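Local coordinates for protein tRNA (uracil(54)-C(5))-methyltransferase (Pyrococcus abyssi, PDB 2JJQ) that methylates uridine 54 of tRNA at carbon 5, using S-adenosyl-L-methionine as the methyl donor, at residues G380-F392 and P413-V425. Sequence-based numbering, arbitrary orientation.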
loop_
_atom_site.group_PDB
_atom_site.type_symbol
_atom_site.label_atom_id
_atom_site.label_comp_id
_atom_site.label_asym_id
_atom_site.label_seq_id
_atom_site.Cartn_x
_atom_site.Cartn_y
_atom_site.Cartn_z
ATOM N N GLY A 380 -12.300 26.179 4.929
ATOM C CA GLY A 380 -11.656 26.930 3.881
ATOM C C GLY A 380 -10.935 26.036 2.863
ATOM O O GLY A 380 -10.942 26.324 1.665
ATOM N N VAL A 381 -10.349 24.935 3.368
ATOM C CA VAL A 381 -9.583 24.043 2.520
ATOM C C VAL A 381 -9.938 22.587 2.849
ATOM O O VAL A 381 -10.037 22.202 4.016
ATOM C CB VAL A 381 -8.054 24.245 2.655
ATOM C CG1 VAL A 381 -7.303 23.160 1.798
ATOM C CG2 VAL A 381 -7.649 25.644 2.176
ATOM N N ILE A 382 -10.165 21.798 1.814
ATOM C CA ILE A 382 -10.181 20.351 1.984
ATOM C C ILE A 382 -8.988 19.758 1.256
ATOM O O ILE A 382 -8.745 20.073 0.080
ATOM C CB ILE A 382 -11.507 19.693 1.458
ATOM C CG1 ILE A 382 -12.683 20.179 2.296
ATOM C CG2 ILE A 382 -11.352 18.184 1.519
ATOM C CD1 ILE A 382 -14.089 19.827 1.668
ATOM N N VAL A 383 -8.245 18.867 1.918
ATOM C CA VAL A 383 -7.178 18.122 1.205
ATOM C C VAL A 383 -7.628 16.666 1.101
ATOM O O VAL A 383 -7.837 16.028 2.101
ATOM C CB VAL A 383 -5.763 18.206 1.952
ATOM C CG1 VAL A 383 -4.736 17.328 1.217
ATOM C CG2 VAL A 383 -5.284 19.649 2.056
ATOM N N TYR A 384 -7.799 16.157 -0.114
ATOM C CA TYR A 384 -8.366 14.846 -0.331
ATOM C C TYR A 384 -7.227 13.978 -0.884
ATOM O O TYR A 384 -6.640 14.311 -1.914
ATOM C CB TYR A 384 -9.528 14.962 -1.320
ATOM C CG TYR A 384 -10.426 13.720 -1.497
ATOM C CD1 TYR A 384 -11.817 13.860 -1.670
ATOM C CD2 TYR A 384 -9.899 12.433 -1.458
ATOM C CE1 TYR A 384 -12.674 12.740 -1.875
ATOM C CE2 TYR A 384 -10.743 11.301 -1.684
ATOM C CZ TYR A 384 -12.130 11.477 -1.856
ATOM O OH TYR A 384 -12.926 10.356 -2.054
ATOM N N VAL A 385 -6.875 12.915 -0.162
ATOM C CA VAL A 385 -5.855 11.965 -0.592
ATOM C C VAL A 385 -6.554 10.671 -0.968
ATOM O O VAL A 385 -7.426 10.208 -0.233
ATOM C CB VAL A 385 -4.890 11.710 0.598
ATOM C CG1 VAL A 385 -3.855 10.658 0.279
ATOM C CG2 VAL A 385 -4.236 13.034 1.006
ATOM N N SER A 386 -6.195 10.100 -2.117
ATOM C CA SER A 386 -6.945 8.951 -2.648
ATOM C C SER A 386 -6.065 8.129 -3.561
ATOM O O SER A 386 -5.383 8.699 -4.415
ATOM C CB SER A 386 -8.136 9.442 -3.493
ATOM O OG SER A 386 -8.908 8.370 -4.035
ATOM N N CYS A 387 -6.096 6.810 -3.439
ATOM C CA CYS A 387 -5.500 5.987 -4.529
ATOM C C CYS A 387 -6.621 5.393 -5.433
ATOM O O CYS A 387 -6.374 4.493 -6.220
ATOM C CB CYS A 387 -4.578 4.869 -3.979
ATOM S SG CYS A 387 -5.486 3.645 -3.123
ATOM N N ASN A 388 -7.831 5.952 -5.344
ATOM C CA ASN A 388 -8.945 5.524 -6.202
ATOM C C ASN A 388 -9.453 6.738 -6.988
ATOM O O ASN A 388 -10.404 7.387 -6.569
ATOM C CB ASN A 388 -10.067 4.955 -5.315
ATOM C CG ASN A 388 -9.594 3.749 -4.443
ATOM O OD1 ASN A 388 -9.246 2.696 -4.974
ATOM N ND2 ASN A 388 -9.598 3.917 -3.097
ATOM N N PRO A 389 -8.818 7.044 -8.124
ATOM C CA PRO A 389 -9.179 8.238 -8.895
ATOM C C PRO A 389 -10.686 8.362 -9.224
ATOM O O PRO A 389 -11.232 9.466 -9.206
ATOM C CB PRO A 389 -8.370 8.054 -10.178
ATOM C CG PRO A 389 -7.080 7.375 -9.686
ATOM C CD PRO A 389 -7.602 6.389 -8.663
ATOM N N GLU A 390 -11.331 7.252 -9.585
ATOM C CA GLU A 390 -12.723 7.324 -9.941
ATOM C C GLU A 390 -13.611 7.698 -8.762
ATOM O O GLU A 390 -14.584 8.428 -8.947
ATOM C CB GLU A 390 -13.170 6.004 -10.610
ATOM C CG GLU A 390 -12.518 5.837 -11.973
ATOM C CD GLU A 390 -13.050 4.653 -12.778
ATOM O OE1 GLU A 390 -13.584 3.679 -12.179
ATOM O OE2 GLU A 390 -12.892 4.707 -14.024
ATOM N N THR A 391 -13.301 7.176 -7.573
ATOM C CA THR A 391 -14.062 7.545 -6.362
ATOM C C THR A 391 -13.795 8.995 -5.975
ATOM O O THR A 391 -14.727 9.717 -5.616
ATOM C CB THR A 391 -13.790 6.605 -5.165
ATOM O OG1 THR A 391 -12.492 6.889 -4.642
ATOM C CG2 THR A 391 -13.723 5.239 -5.653
ATOM N N PHE A 392 -12.533 9.426 -6.065
ATOM C CA PHE A 392 -12.216 10.836 -5.855
ATOM C C PHE A 392 -13.068 11.718 -6.789
ATOM O O PHE A 392 -13.668 12.713 -6.372
ATOM C CB PHE A 392 -10.750 11.104 -6.155
ATOM C CG PHE A 392 -10.442 12.558 -6.245
ATOM C CD1 PHE A 392 -10.459 13.349 -5.077
ATOM C CD2 PHE A 392 -10.156 13.159 -7.472
ATOM C CE1 PHE A 392 -10.168 14.731 -5.170
ATOM C CE2 PHE A 392 -9.895 14.488 -7.561
ATOM C CZ PHE A 392 -9.884 15.291 -6.417
ATOM N N PRO A 413 4.990 1.913 -7.573
ATOM C CA PRO A 413 5.715 1.526 -8.797
ATOM C C PRO A 413 5.400 0.080 -9.237
ATOM O O PRO A 413 5.209 -0.815 -8.392
ATOM C CB PRO A 413 7.180 1.594 -8.365
ATOM C CG PRO A 413 7.206 2.584 -7.187
ATOM C CD PRO A 413 5.880 2.431 -6.501
ATOM N N HIS A 414 5.398 -0.161 -10.565
ATOM C CA HIS A 414 5.192 -1.494 -11.133
ATOM C C HIS A 414 3.764 -2.007 -11.013
ATOM O O HIS A 414 3.511 -3.173 -11.316
ATOM C CB HIS A 414 6.170 -2.555 -10.594
ATOM C CG HIS A 414 7.582 -2.077 -10.528
ATOM N ND1 HIS A 414 8.257 -1.612 -11.637
ATOM C CD2 HIS A 414 8.450 -1.970 -9.485
ATOM C CE1 HIS A 414 9.488 -1.259 -11.300
ATOM N NE2 HIS A 414 9.632 -1.455 -9.990
ATOM N N THR A 415 2.852 -1.153 -10.562
ATOM C CA THR A 415 1.425 -1.461 -10.546
ATOM C C THR A 415 0.725 -0.315 -11.278
ATOM O O THR A 415 1.305 0.780 -11.443
ATOM C CB THR A 415 0.870 -1.516 -9.105
ATOM O OG1 THR A 415 0.650 -0.170 -8.656
ATOM C CG2 THR A 415 1.858 -2.206 -8.147
ATOM N N PRO A 416 -0.553 -0.522 -11.681
ATOM C CA PRO A 416 -1.287 0.579 -12.304
ATOM C C PRO A 416 -1.778 1.674 -11.349
ATOM O O PRO A 416 -2.403 2.633 -11.791
ATOM C CB PRO A 416 -2.506 -0.112 -12.952
ATOM C CG PRO A 416 -2.406 -1.535 -12.647
ATOM C CD PRO A 416 -1.332 -1.773 -11.627
ATOM N N HIS A 417 -1.497 1.534 -10.052
ATOM C CA HIS A 417 -2.108 2.394 -9.052
ATOM C C HIS A 417 -1.324 3.650 -8.793
ATOM O O HIS A 417 -0.091 3.683 -8.897
ATOM C CB HIS A 417 -2.263 1.635 -7.733
ATOM C CG HIS A 417 -2.937 0.317 -7.890
ATOM N ND1 HIS A 417 -4.176 0.188 -8.473
ATOM C CD2 HIS A 417 -2.524 -0.937 -7.596
ATOM C CE1 HIS A 417 -4.515 -1.088 -8.496
ATOM N NE2 HIS A 417 -3.538 -1.787 -7.955
ATOM N N VAL A 418 -2.043 4.704 -8.444
ATOM C CA VAL A 418 -1.368 5.942 -8.118
ATOM C C VAL A 418 -2.059 6.559 -6.892
ATOM O O VAL A 418 -3.215 6.188 -6.615
ATOM C CB VAL A 418 -1.393 6.873 -9.350
ATOM C CG1 VAL A 418 -2.648 7.758 -9.303
ATOM C CG2 VAL A 418 -0.158 7.700 -9.390
ATOM N N GLU A 419 -1.365 7.436 -6.166
ATOM C CA GLU A 419 -1.917 8.189 -5.036
ATOM C C GLU A 419 -2.143 9.658 -5.391
ATOM O O GLU A 419 -1.196 10.389 -5.630
ATOM C CB GLU A 419 -0.964 8.140 -3.864
ATOM C CG GLU A 419 -1.497 8.826 -2.618
ATOM C CD GLU A 419 -2.267 7.872 -1.722
ATOM O OE1 GLU A 419 -2.775 6.861 -2.246
ATOM O OE2 GLU A 419 -2.302 8.104 -0.490
ATOM N N LEU A 420 -3.367 10.134 -5.353
ATOM C CA LEU A 420 -3.620 11.536 -5.738
ATOM C C LEU A 420 -3.663 12.353 -4.462
ATOM O O LEU A 420 -4.096 11.847 -3.414
ATOM C CB LEU A 420 -5.001 11.645 -6.355
ATOM C CG LEU A 420 -5.213 11.234 -7.775
ATOM C CD1 LEU A 420 -6.775 11.218 -7.907
ATOM C CD2 LEU A 420 -4.610 12.372 -8.612
ATOM N N VAL A 421 -3.293 13.639 -4.547
ATOM C CA VAL A 421 -3.425 14.525 -3.390
ATOM C C VAL A 421 -4.018 15.782 -4.001
ATOM O O VAL A 421 -3.383 16.435 -4.851
ATOM C CB VAL A 421 -2.060 14.837 -2.680
ATOM C CG1 VAL A 421 -2.284 15.746 -1.473
ATOM C CG2 VAL A 421 -1.313 13.543 -2.284
ATOM N N ALA A 422 -5.242 16.118 -3.589
ATOM C CA ALA A 422 -5.906 17.285 -4.140
ATOM C C ALA A 422 -6.253 18.314 -3.066
ATOM O O ALA A 422 -6.757 17.956 -1.992
ATOM C CB ALA A 422 -7.175 16.860 -4.870
ATOM N N LYS A 423 -5.971 19.581 -3.363
ATOM C CA LYS A 423 -6.401 20.671 -2.523
ATOM C C LYS A 423 -7.681 21.283 -3.148
ATOM O O LYS A 423 -7.659 21.728 -4.311
ATOM C CB LYS A 423 -5.308 21.730 -2.484
ATOM C CG LYS A 423 -5.715 22.920 -1.661
ATOM C CD LYS A 423 -4.610 23.916 -1.673
ATOM C CE LYS A 423 -4.905 25.017 -0.669
ATOM N NZ LYS A 423 -3.689 25.801 -0.340
ATOM N N LEU A 424 -8.746 21.305 -2.373
ATOM C CA LEU A 424 -10.085 21.740 -2.814
ATOM C C LEU A 424 -10.440 23.009 -2.061
ATOM O O LEU A 424 -10.235 23.066 -0.817
ATOM C CB LEU A 424 -11.136 20.689 -2.442
ATOM C CG LEU A 424 -10.800 19.253 -2.845
ATOM C CD1 LEU A 424 -11.949 18.324 -2.409
ATOM C CD2 LEU A 424 -10.497 19.229 -4.347
ATOM N N VAL A 425 -10.952 24.018 -2.778
ATOM C CA VAL A 425 -11.366 25.264 -2.113
ATOM C C VAL A 425 -12.756 25.738 -2.599
ATOM O O VAL A 425 -13.337 25.253 -3.611
ATOM C CB VAL A 425 -10.374 26.406 -2.353
ATOM C CG1 VAL A 425 -10.816 27.625 -1.615
ATOM C CG2 VAL A 425 -8.943 26.027 -1.904
ATOM O OXT VAL A 425 -13.325 26.637 -1.942
HETATM O O HOH W 1 -13.091 27.440 0.579
HETATM O O HOH W 2 -4.761 4.395 -8.486
#
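Ile-382, Tyr-384 and Ser-386 each exchange a pair of backbone hydrogen bonds with Leu-424, Ala-422 and Leu-420, respectively. Six bonds with N-H...O angles of 158° or more, and strand directions 163° apart, establish a regular antiparallel ladder. Water bridges both ends: one donates to Gly-380 O and Val-425 OXT, the other links Cys-387 O to Val-418 N.

Apolar contacts divide between two faces. On one, the Phe-392 ring lies against strand 419-424, its CZ 3.5 Å from Ala-422 CB, while Leu-420 CD1 lies 3.9 Å from Phe-392 CD2, the two side chains crossing at about a right angle. Phe-392 CD1 also sits over the centre of the Tyr-384 ring. On the other, Val-383 CG1 meets Val-421 CG1 at 4.0 Å, and Val-381 CG1 crosses the extended chain of Lys-423 at a slant; the Lys-423 ammonium forms a salt bridge with Glu-290.

Bent at chi2 (90°), Glu-419 makes van der Waals contacts through its carboxylate: OE1 comes 3.2 Å from Cys-387 CB and OE2 3.1 Å from Val-385 CG1. One step past the ladder, the register pairs Cys-387, the predicted nucleophile, with Glu-419, the predicted proton acceptor (CA-CA 4.2 Å).

In this class I (Rossmann-like) methyltransferase sheet, antiparallel strand 419-424 lies between 381-386 and 403-409, and 356-359 runs parallel to 381-386; helix 275-288 packs on Val-383 and Val-421, and helix 389-398 begins over the Tyr-384, Ala-422 and Leu-420 face.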